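Local atomic coordinates of ADP-dependent L-serine kinase SerK (PDB entry 5X0J), a protein that transfers a phosphoryl group from ADP to free L-serine, giving O-phospho-L-serine and AMP in the first step of cysteine biosynthesis from serine. Residues 2-6 and 176-180; 28-33 and 217-223. The protein carries 1 engineered substitution. All blocks are in the same frame, centred on the assembly; numbering follows the deposited sequence. Where two conformers were deposited one is given.

Interaction 1: residues 2-6 and 176-180; sequences GVEKV and LIYYG
Lys5 sends CG away from its backbone N (chi1 178°) and then bends at chi2 (72°), a combination that lays its aliphatic chain obliquely across the ring of Tyr179. The backbones beneath them form a single parallel beta bridge, by which the N-terminal residues dock beside strand 175-179 of the antiparallel sheet, while Tyr179 is bonded through its backbone to Tyr103 of strand 98-107. The case illustrates how an irregular chain end can borrow the hydrogen-bonding edge of a strand. Two bonds flank Glu4: Tyr178 N donates to Val3 O at 2.9 Å, and Lys5 N donates to Tyr178 O at 2.8 Å, the latter nearly straight at 171°. The CA of Glu4 adds a weaker C-H contact to the same Tyr178 O, at 3.4 Å.

Side chains then diverge to two faces. Lys5 CB sits over one face of the Tyr179 ring, 4.0 Å from its centroid in a CH-pi contact, and CG continues toward the rim, 3.5 Å from CE2. Both polar ends reach Asp188, whose OD2 receives a salt bridge from Lys5 NZ and a hydrogen bond from Tyr179 OH, so one carboxylate oxygen ties down the pair. On the other face Val3 and Tyr178 run side by side, Val3 CG2 meeting CD1 of the ring at 3.8 Å. Glu4 turns off toward the phosphoserine pocket, its OE2 paired with Lys221. Past the bridge, a water takes over from direct bonding: it donates to Lys5 O and accepts from Gly180 N at 2.9 Å.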
ATOM      1  N   GLY A   2      11.059  -0.754  -4.838  1.00 19.02           N
ATOM      2  CA  GLY A   2       9.944  -1.433  -4.109  1.00 18.12           C
ATOM      3  C   GLY A   2       8.855  -1.869  -5.059  1.00 17.31           C
ATOM      4  O   GLY A   2       9.057  -1.883  -6.276  1.00 17.83           O
ATOM      5  N   VAL A   3       7.696  -2.198  -4.505  1.00 16.07           N
ATOM      6  CA  VAL A   3       6.585  -2.748  -5.287  1.00 15.43           C
ATOM      7  C   VAL A   3       5.733  -1.696  -5.984  1.00 14.75           C
ATOM      8  O   VAL A   3       4.929  -2.060  -6.830  1.00 14.42           O
ATOM      9  CB  VAL A   3       5.660  -3.677  -4.448  1.00 15.45           C
ATOM     10  CG1 VAL A   3       6.475  -4.786  -3.787  1.00 16.15           C
ATOM     11  CG2 VAL A   3       4.835  -2.903  -3.424  1.00 15.22           C
ATOM     12  N   GLU A   4       5.870  -0.425  -5.645  1.00 14.34           N
ATOM     13  CA  GLU A   4       4.994   0.606  -6.216  1.00 14.27           C
ATOM     14  C   GLU A   4       5.545   1.187  -7.514  1.00 14.67           C
ATOM     15  O   GLU A   4       6.750   1.416  -7.651  1.00 14.95           O
ATOM     16  CB  GLU A   4       4.766   1.737  -5.213  1.00 14.06           C
ATOM     17  CG  GLU A   4       3.951   1.304  -4.001  1.00 14.14           C
ATOM     18  CD  GLU A   4       4.230   2.111  -2.740  1.00 14.44           C
ATOM     19  OE1 GLU A   4       5.360   2.605  -2.553  1.00 15.36           O
ATOM     20  OE2 GLU A   4       3.319   2.178  -1.908  1.00 14.59           O
ATOM     21  N   LYS A   5       4.650   1.409  -8.471  1.00 15.16           N
ATOM     22  CA  LYS A   5       4.983   2.130  -9.699  1.00 16.07           C
ATOM     23  C   LYS A   5       5.339   3.563  -9.344  1.00 16.29           C
ATOM     24  O   LYS A   5       4.609   4.213  -8.593  1.00 15.44           O
ATOM     25  CB  LYS A   5       3.766   2.129 -10.623  1.00 16.63           C
ATOM     26  CG  LYS A   5       3.912   2.880 -11.942  1.00 17.53           C
ATOM     27  CD  LYS A   5       4.819   2.164 -12.913  1.00 18.60           C
ATOM     28  CE  LYS A   5       4.964   2.966 -14.192  1.00 19.85           C
ATOM     29  NZ  LYS A   5       5.629   2.170 -15.243  1.00 21.18           N
ATOM     30  N   VAL A   6       6.451   4.062  -9.879  1.00 17.43           N
ATOM     31  CA  VAL A   6       6.843   5.455  -9.673  0.50 17.84           C
ATOM     32  C   VAL A   6       5.815   6.359 -10.365  1.00 18.14           C
ATOM     33  O   VAL A   6       5.381   6.042 -11.485  1.00 18.42           O
ATOM     34  CB  VAL A   6       8.265   5.714 -10.229  0.50 18.60           C
ATOM     35  CG1 VAL A   6       8.631   7.192 -10.210  0.50 18.83           C
ATOM     36  CG2 VAL A   6       9.294   4.927  -9.433  0.50 18.88           C
ATOM     37  N   LEU A 176       4.382  -8.652  -9.012  1.00 15.52           N
ATOM     38  CA  LEU A 176       3.348  -7.877  -8.324  1.00 15.29           C
ATOM     39  C   LEU A 176       3.788  -6.420  -8.246  1.00 15.15           C
ATOM     40  O   LEU A 176       4.855  -6.116  -7.699  1.00 15.57           O
ATOM     41  CB  LEU A 176       3.117  -8.439  -6.922  1.00 15.08           C
ATOM     42  CG  LEU A 176       2.131  -7.716  -5.998  1.00 14.83           C
ATOM     43  CD1 LEU A 176       0.742  -7.619  -6.605  1.00 14.68           C
ATOM     44  CD2 LEU A 176       2.084  -8.439  -4.660  1.00 14.86           C
ATOM     45  N   ILE A 177       2.967  -5.529  -8.804  1.00 14.75           N
ATOM     46  CA  ILE A 177       3.241  -4.092  -8.830  1.00 14.79           C
ATOM     47  C   ILE A 177       1.983  -3.369  -8.372  1.00 14.12           C
ATOM     48  O   ILE A 177       0.879  -3.764  -8.749  1.00 14.73           O
ATOM     49  CB  ILE A 177       3.598  -3.597 -10.254  1.00 15.41           C
ATOM     50  CG1 ILE A 177       4.767  -4.408 -10.837  1.00 16.02           C
ATOM     51  CG2 ILE A 177       3.912  -2.101 -10.251  1.00 15.28           C
ATOM     52  CD1 ILE A 177       5.055  -4.151 -12.304  1.00 16.85           C
ATOM     53  N   TYR A 178       2.143  -2.310  -7.583  1.00 13.28           N
ATOM     54  CA  TYR A 178       1.017  -1.505  -7.127  1.00 12.69           C
ATOM     55  C   TYR A 178       1.028  -0.152  -7.844  1.00 12.67           C
ATOM     56  O   TYR A 178       2.047   0.543  -7.844  1.00 12.77           O
ATOM     57  CB  TYR A 178       1.073  -1.324  -5.608  1.00 12.43           C
ATOM     58  CG  TYR A 178       0.533  -2.515  -4.850  1.00 12.29           C
ATOM     59  CD1 TYR A 178       1.319  -3.647  -4.631  1.00 12.34           C
ATOM     60  CD2 TYR A 178      -0.760  -2.505  -4.360  1.00 12.05           C
ATOM     61  CE1 TYR A 178       0.817  -4.744  -3.937  1.00 12.38           C
ATOM     62  CE2 TYR A 178      -1.277  -3.588  -3.656  1.00 12.01           C
ATOM     63  CZ  TYR A 178      -0.483  -4.706  -3.445  1.00 12.20           C
ATOM     64  OH  TYR A 178      -0.993  -5.786  -2.741  1.00 12.18           O
ATOM     65  N   TYR A 179      -0.105   0.211  -8.451  1.00 12.61           N
ATOM     66  CA  TYR A 179      -0.241   1.469  -9.197  1.00 12.79           C
ATOM     67  C   TYR A 179      -1.072   2.483  -8.453  1.00 12.43           C
ATOM     68  O   TYR A 179      -2.137   2.153  -7.970  1.00 12.32           O
ATOM     69  CB  TYR A 179      -0.913   1.216 -10.556  1.00 13.19           C
ATOM     70  CG  TYR A 179       0.009   0.599 -11.572  1.00 13.81           C
ATOM     71  CD1 TYR A 179       0.293  -0.761 -11.544  1.00 14.10           C
ATOM     72  CD2 TYR A 179       0.624   1.380 -12.550  1.00 14.21           C
ATOM     73  CE1 TYR A 179       1.165  -1.327 -12.465  1.00 14.68           C
ATOM     74  CE2 TYR A 179       1.482   0.822 -13.483  1.00 14.81           C
ATOM     75  CZ  TYR A 179       1.747  -0.532 -13.441  1.00 14.96           C
ATOM     76  OH  TYR A 179       2.622  -1.083 -14.354  1.00 16.38           O
ATOM     77  N   GLY A 180      -0.601   3.727  -8.391  1.00 12.47           N
ATOM     78  CA  GLY A 180      -1.400   4.813  -7.853  1.00 12.50           C
ATOM     79  C   GLY A 180      -2.589   5.217  -8.709  1.00 12.65           C
ATOM     80  O   GLY A 180      -3.619   5.627  -8.190  1.00 12.59           O
TER
HETATM   81  O   HOH W   1       1.960   4.980  -9.033  1.00 14.00           O

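Interaction 2: residues 28-33 and 217-223; sequences PHQQLV and VYSPKTT. Engineered in segment 28-33: Gln30 (natural residue Glu). With SEP (phosphoserine), chain C.
Gln30 and Thr223 meet at the phosphoserine, where a parallel beta bridge between Gln30 and Tyr218 and a type II turn from Ser219 to Thr222 bring two loops together. Gln30, an engineered residue replacing the natural glutamate at the probable active-site position, makes a weak, bent bond from NE2 to the ligand's OG. Thr223 OG1 accepts from the ligand's amino N at 2.9 Å, and Lys221 NZ holds phosphate oxygen O1P, also at 2.9 Å, while paired with Glu36. The first-shell residues also hold each other: Thr223 N donates to Gln30 OE1 at 3.0 Å, in the amide's plane and on a lone pair, which helps fix the rotation of the carboxamide.

In the second shell His29, with CG between its backbone N and carbonyl carbon (chi1 73°), brings its ring edge-on to Thr223 OG1, which lies in the ring plane 2.7 Å from NE2; the ring also meets that of His71 edge-to-face.

Farther out, the bridge sets the register: Tyr218 N donates to His29 O at 2.8 Å, and Gln31 N to Tyr218 O. Pro220 wedges against the loop leading to helix 34-47, its CB 3.6 Å from CG2 of the N-cap residue Val33. Inside the turn, whose third position is Lys221, Thr222 OG1 donates to Ser219 O at 2.7 Å, approaching from above the carbonyl plane.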
ATOM      1  N   PRO A  28      -0.161   0.648  13.029  1.00 14.47           N
ATOM      2  CA  PRO A  28      -0.449   0.336  11.620  1.00 13.96           C
ATOM      3  C   PRO A  28      -1.952   0.361  11.341  1.00 13.77           C
ATOM      4  O   PRO A  28      -2.760   0.115  12.233  1.00 14.36           O
ATOM      5  CB  PRO A  28       0.103  -1.074  11.465  1.00 14.11           C
ATOM      6  CG  PRO A  28      -0.106  -1.673  12.804  1.00 14.60           C
ATOM      7  CD  PRO A  28       0.161  -0.580  13.786  1.00 14.75           C
ATOM      8  N   HIS A  29      -2.323   0.745  10.127  1.00 13.11           N
ATOM      9  CA  HIS A  29      -3.680   0.583   9.633  1.00 13.11           C
ATOM     10  C   HIS A  29      -3.872  -0.380   8.471  1.00 13.21           C
ATOM     11  O   HIS A  29      -4.994  -0.535   7.992  1.00 13.20           O
ATOM     12  CB  HIS A  29      -4.290   1.954   9.308  1.00 13.00           C
ATOM     13  CG  HIS A  29      -3.750   2.616   8.070  1.00 12.67           C
ATOM     14  ND1 HIS A  29      -2.713   3.525   8.100  1.00 12.39           N
ATOM     15  CD2 HIS A  29      -4.137   2.540   6.774  1.00 12.60           C
ATOM     16  CE1 HIS A  29      -2.488   3.979   6.878  1.00 12.31           C
ATOM     17  NE2 HIS A  29      -3.331   3.389   6.055  1.00 12.55           N
ATOM     18  N   GLN A  30      -2.815  -1.051   8.035  1.00 13.37           N
ATOM     19  CA  GLN A  30      -2.947  -2.020   6.938  1.00 14.02           C
ATOM     20  C   GLN A  30      -1.843  -3.070   6.968  1.00 14.09           C
ATOM     21  O   GLN A  30      -0.839  -2.927   7.672  1.00 14.86           O
ATOM     22  CB  GLN A  30      -3.113  -1.330   5.560  1.00 14.63           C
ATOM     23  CG  GLN A  30      -2.082  -0.293   5.179  1.00 14.80           C
ATOM     24  CD  GLN A  30      -2.497   0.603   4.021  1.00 14.98           C
ATOM     25  OE1 GLN A  30      -3.689   0.878   3.804  1.00 15.39           O
ATOM     26  NE2 GLN A  30      -1.504   1.104   3.295  1.00 15.49           N
ATOM     27  N   GLN A  31      -2.081  -4.153   6.238  1.00 13.94           N
ATOM     28  CA  GLN A  31      -1.168  -5.289   6.124  1.00 13.94           C
ATOM     29  C   GLN A  31       0.029  -5.010   5.199  1.00 13.63           C
ATOM     30  O   GLN A  31       0.100  -3.970   4.533  1.00 13.13           O
ATOM     31  CB  GLN A  31      -1.935  -6.501   5.599  1.00 14.20           C
ATOM     32  CG  GLN A  31      -3.004  -7.024   6.552  1.00 14.48           C
ATOM     33  CD  GLN A  31      -3.897  -8.066   5.929  1.00 15.03           C
ATOM     34  OE1 GLN A  31      -4.273  -7.974   4.764  1.00 14.82           O
ATOM     35  NE2 GLN A  31      -4.253  -9.073   6.705  1.00 15.67           N
ATOM     36  N   LEU A  32       0.972  -5.951   5.192  1.00 13.85           N
ATOM     37  CA  LEU A  32       2.236  -5.855   4.457  1.00 13.81           C
ATOM     38  C   LEU A  32       2.257  -6.729   3.210  1.00 13.75           C
ATOM     39  O   LEU A  32       1.523  -7.698   3.127  1.00 13.85           O
ATOM     40  CB  LEU A  32       3.402  -6.270   5.361  1.00 14.27           C
ATOM     41  CG  LEU A  32       3.493  -5.589   6.728  1.00 14.50           C
ATOM     42  CD1 LEU A  32       4.757  -6.022   7.451  1.00 14.84           C
ATOM     43  CD2 LEU A  32       3.462  -4.070   6.572  1.00 14.49           C
ATOM     44  N   VAL A  33       3.074  -6.328   2.238  1.00 13.33           N
ATOM     45  CA  VAL A  33       3.475  -7.091   1.060  1.00 13.33           C
ATOM     46  C   VAL A  33       4.902  -7.568   1.323  1.00 13.36           C
ATOM     47  O   VAL A  33       5.804  -6.748   1.602  1.00 12.86           O
ATOM     48  CB  VAL A  33       3.457  -6.189  -0.199  1.00 13.26           C
ATOM     49  CG1 VAL A  33       3.834  -6.987  -1.448  1.00 13.54           C
ATOM     50  CG2 VAL A  33       2.089  -5.515  -0.343  1.00 13.33           C
ATOM     51  N   VAL A 217      -7.233  -3.640  10.656  1.00 18.12           N
ATOM     52  CA  VAL A 217      -6.331  -3.228   9.571  1.00 16.99           C
ATOM     53  C   VAL A 217      -6.963  -3.547   8.217  1.00 15.93           C
ATOM     54  O   VAL A 217      -7.773  -4.478   8.084  1.00 15.79           O
ATOM     55  CB  VAL A 217      -4.934  -3.894   9.655  1.00 17.14           C
ATOM     56  CG1 VAL A 217      -4.188  -3.415  10.894  1.00 17.45           C
ATOM     57  CG2 VAL A 217      -5.029  -5.413   9.644  1.00 17.25           C
ATOM     58  N   TYR A 218      -6.609  -2.742   7.225  1.00 14.88           N
ATOM     59  CA  TYR A 218      -6.996  -2.981   5.835  1.00 14.39           C
ATOM     60  C   TYR A 218      -6.031  -3.973   5.170  1.00 13.59           C
ATOM     61  O   TYR A 218      -4.967  -4.295   5.707  1.00 13.32           O
ATOM     62  CB  TYR A 218      -6.897  -1.691   5.028  1.00 14.52           C
ATOM     63  CG  TYR A 218      -7.904  -0.609   5.285  1.00 15.42           C
ATOM     64  CD1 TYR A 218      -9.219  -0.741   4.865  1.00 15.65           C
ATOM     65  CD2 TYR A 218      -7.524   0.589   5.864  1.00 15.89           C
ATOM     66  CE1 TYR A 218     -10.142   0.283   5.053  1.00 16.09           C
ATOM     67  CE2 TYR A 218      -8.429   1.618   6.050  1.00 16.42           C
ATOM     68  CZ  TYR A 218      -9.737   1.463   5.644  1.00 16.46           C
ATOM     69  OH  TYR A 218     -10.620   2.500   5.832  1.00 16.99           O
ATOM     70  N   SER A 219      -6.387  -4.422   3.972  1.00 12.98           N
ATOM     71  CA  SER A 219      -5.450  -5.162   3.137  1.00 12.58           C
ATOM     72  C   SER A 219      -4.294  -4.221   2.716  1.00 12.20           C
ATOM     73  O   SER A 219      -4.416  -2.994   2.833  1.00 12.44           O
ATOM     74  CB  SER A 219      -6.178  -5.762   1.921  1.00 12.37           C
ATOM     75  OG  SER A 219      -6.504  -4.769   0.968  1.00 12.36           O
ATOM     76  N   PRO A 220      -3.173  -4.791   2.240  1.00 11.74           N
ATOM     77  CA  PRO A 220      -2.015  -3.941   1.938  1.00 11.65           C
ATOM     78  C   PRO A 220      -2.314  -2.836   0.935  1.00 11.49           C
ATOM     79  O   PRO A 220      -3.105  -3.018  -0.008  1.00 11.64           O
ATOM     80  CB  PRO A 220      -0.980  -4.929   1.392  1.00 11.65           C
ATOM     81  CG  PRO A 220      -1.388  -6.248   1.926  1.00 11.86           C
ATOM     82  CD  PRO A 220      -2.884  -6.205   1.957  1.00 11.92           C
ATOM     83  N   LYS A 221      -1.676  -1.687   1.152  1.00 11.49           N
ATOM     84  CA  LYS A 221      -1.671  -0.571   0.202  1.00 11.38           C
ATOM     85  C   LYS A 221      -3.063   0.006  -0.072  1.00 11.33           C
ATOM     86  O   LYS A 221      -3.313   0.602  -1.113  1.00 11.42           O
ATOM     87  CB  LYS A 221      -0.977  -0.994  -1.103  1.00 11.38           C
ATOM     88  CG  LYS A 221       0.439  -1.529  -0.930  1.00 11.66           C
ATOM     89  CD  LYS A 221       1.384  -0.465  -0.402  1.00 11.78           C
ATOM     90  CE  LYS A 221       2.811  -0.949  -0.473  1.00 11.95           C
ATOM     91  NZ  LYS A 221       3.772   0.098  -0.010  1.00 12.17           N
ATOM     92  N   THR A 222      -3.980  -0.168   0.872  1.00 11.43           N
ATOM     93  CA  THR A 222      -5.322   0.372   0.729  1.00 11.42           C
ATOM     94  C   THR A 222      -5.310   1.896   0.632  1.00 11.42           C
ATOM     95  O   THR A 222      -5.979   2.462  -0.233  1.00 11.54           O
ATOM     96  CB  THR A 222      -6.227  -0.132   1.867  1.00 11.67           C
ATOM     97  OG1 THR A 222      -6.435  -1.536   1.694  1.00 11.97           O
ATOM     98  CG2 THR A 222      -7.565   0.600   1.903  1.00 11.92           C
ATOM     99  N   THR A 223      -4.546   2.556   1.495  1.00 11.43           N
ATOM    100  CA  THR A 223      -4.456   4.008   1.467  1.00 11.48           C
ATOM    101  C   THR A 223      -3.263   4.487   0.640  1.00 11.39           C
ATOM    102  O   THR A 223      -2.172   3.933   0.723  1.00 11.47           O
ATOM    103  CB  THR A 223      -4.294   4.588   2.874  1.00 11.60           C
ATOM    104  OG1 THR A 223      -3.110   4.056   3.470  1.00 11.65           O
ATOM    105  CG2 THR A 223      -5.481   4.251   3.750  1.00 11.76           C
TER
HETATM  106  N   SEP C 302      -0.255   4.106   3.471  1.00 10.24           N
HETATM  107  CA  SEP C 302       0.712   4.201   2.336  1.00 10.39           C
HETATM  108  CB  SEP C 302       0.669   2.899   1.533  1.00 10.55           C
HETATM  109  OG  SEP C 302       0.987   1.810   2.397  1.00 10.50           O
HETATM  110  C   SEP C 302       0.420   5.417   1.497  1.00 10.21           C
HETATM  111  O   SEP C 302       0.876   5.499   0.339  1.00 10.48           O
HETATM  112  OXT SEP C 302      -0.273   6.349   1.946  1.00 10.27           O
HETATM  113  P   SEP C 302       2.491   1.611   2.973  1.00 10.76           P
HETATM  114  O1P SEP C 302       3.407   2.225   1.926  1.00 10.39           O
HETATM  115  O2P SEP C 302       2.585   0.122   3.073  1.00 10.95           O
HETATM  116  O3P SEP C 302       2.498   2.313   4.307  1.00 10.77           O
HETATM  117  O   HOH W   2       0.455  -1.537   2.965  1.00 12.39           O

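Overall arrangement
The segments alternate along the chain, in the order 2-6, 28-33, 176-180, 217-223, so the two interactions interlock: each joins an early part of the sequence to a late one. Segment 28-33 lies in the ParB-like N-terminal family region and 176-180 in the SerK C-terminal family region. The centres of interactions 1 and 2 lie about 14 Å apart, yet the two touch. Glu4 OE2 forms a salt bridge with Lys221 NZ, 2.9 Å away, while Tyr178 and Leu176 pack on Val33 just before helix 34-47. Glu4 from interaction 1 and Gln30, Lys221 and Thr223 from interaction 2 line one phosphoserine pocket, showing how a substrate site can be assembled from parts of the chain distant in sequence.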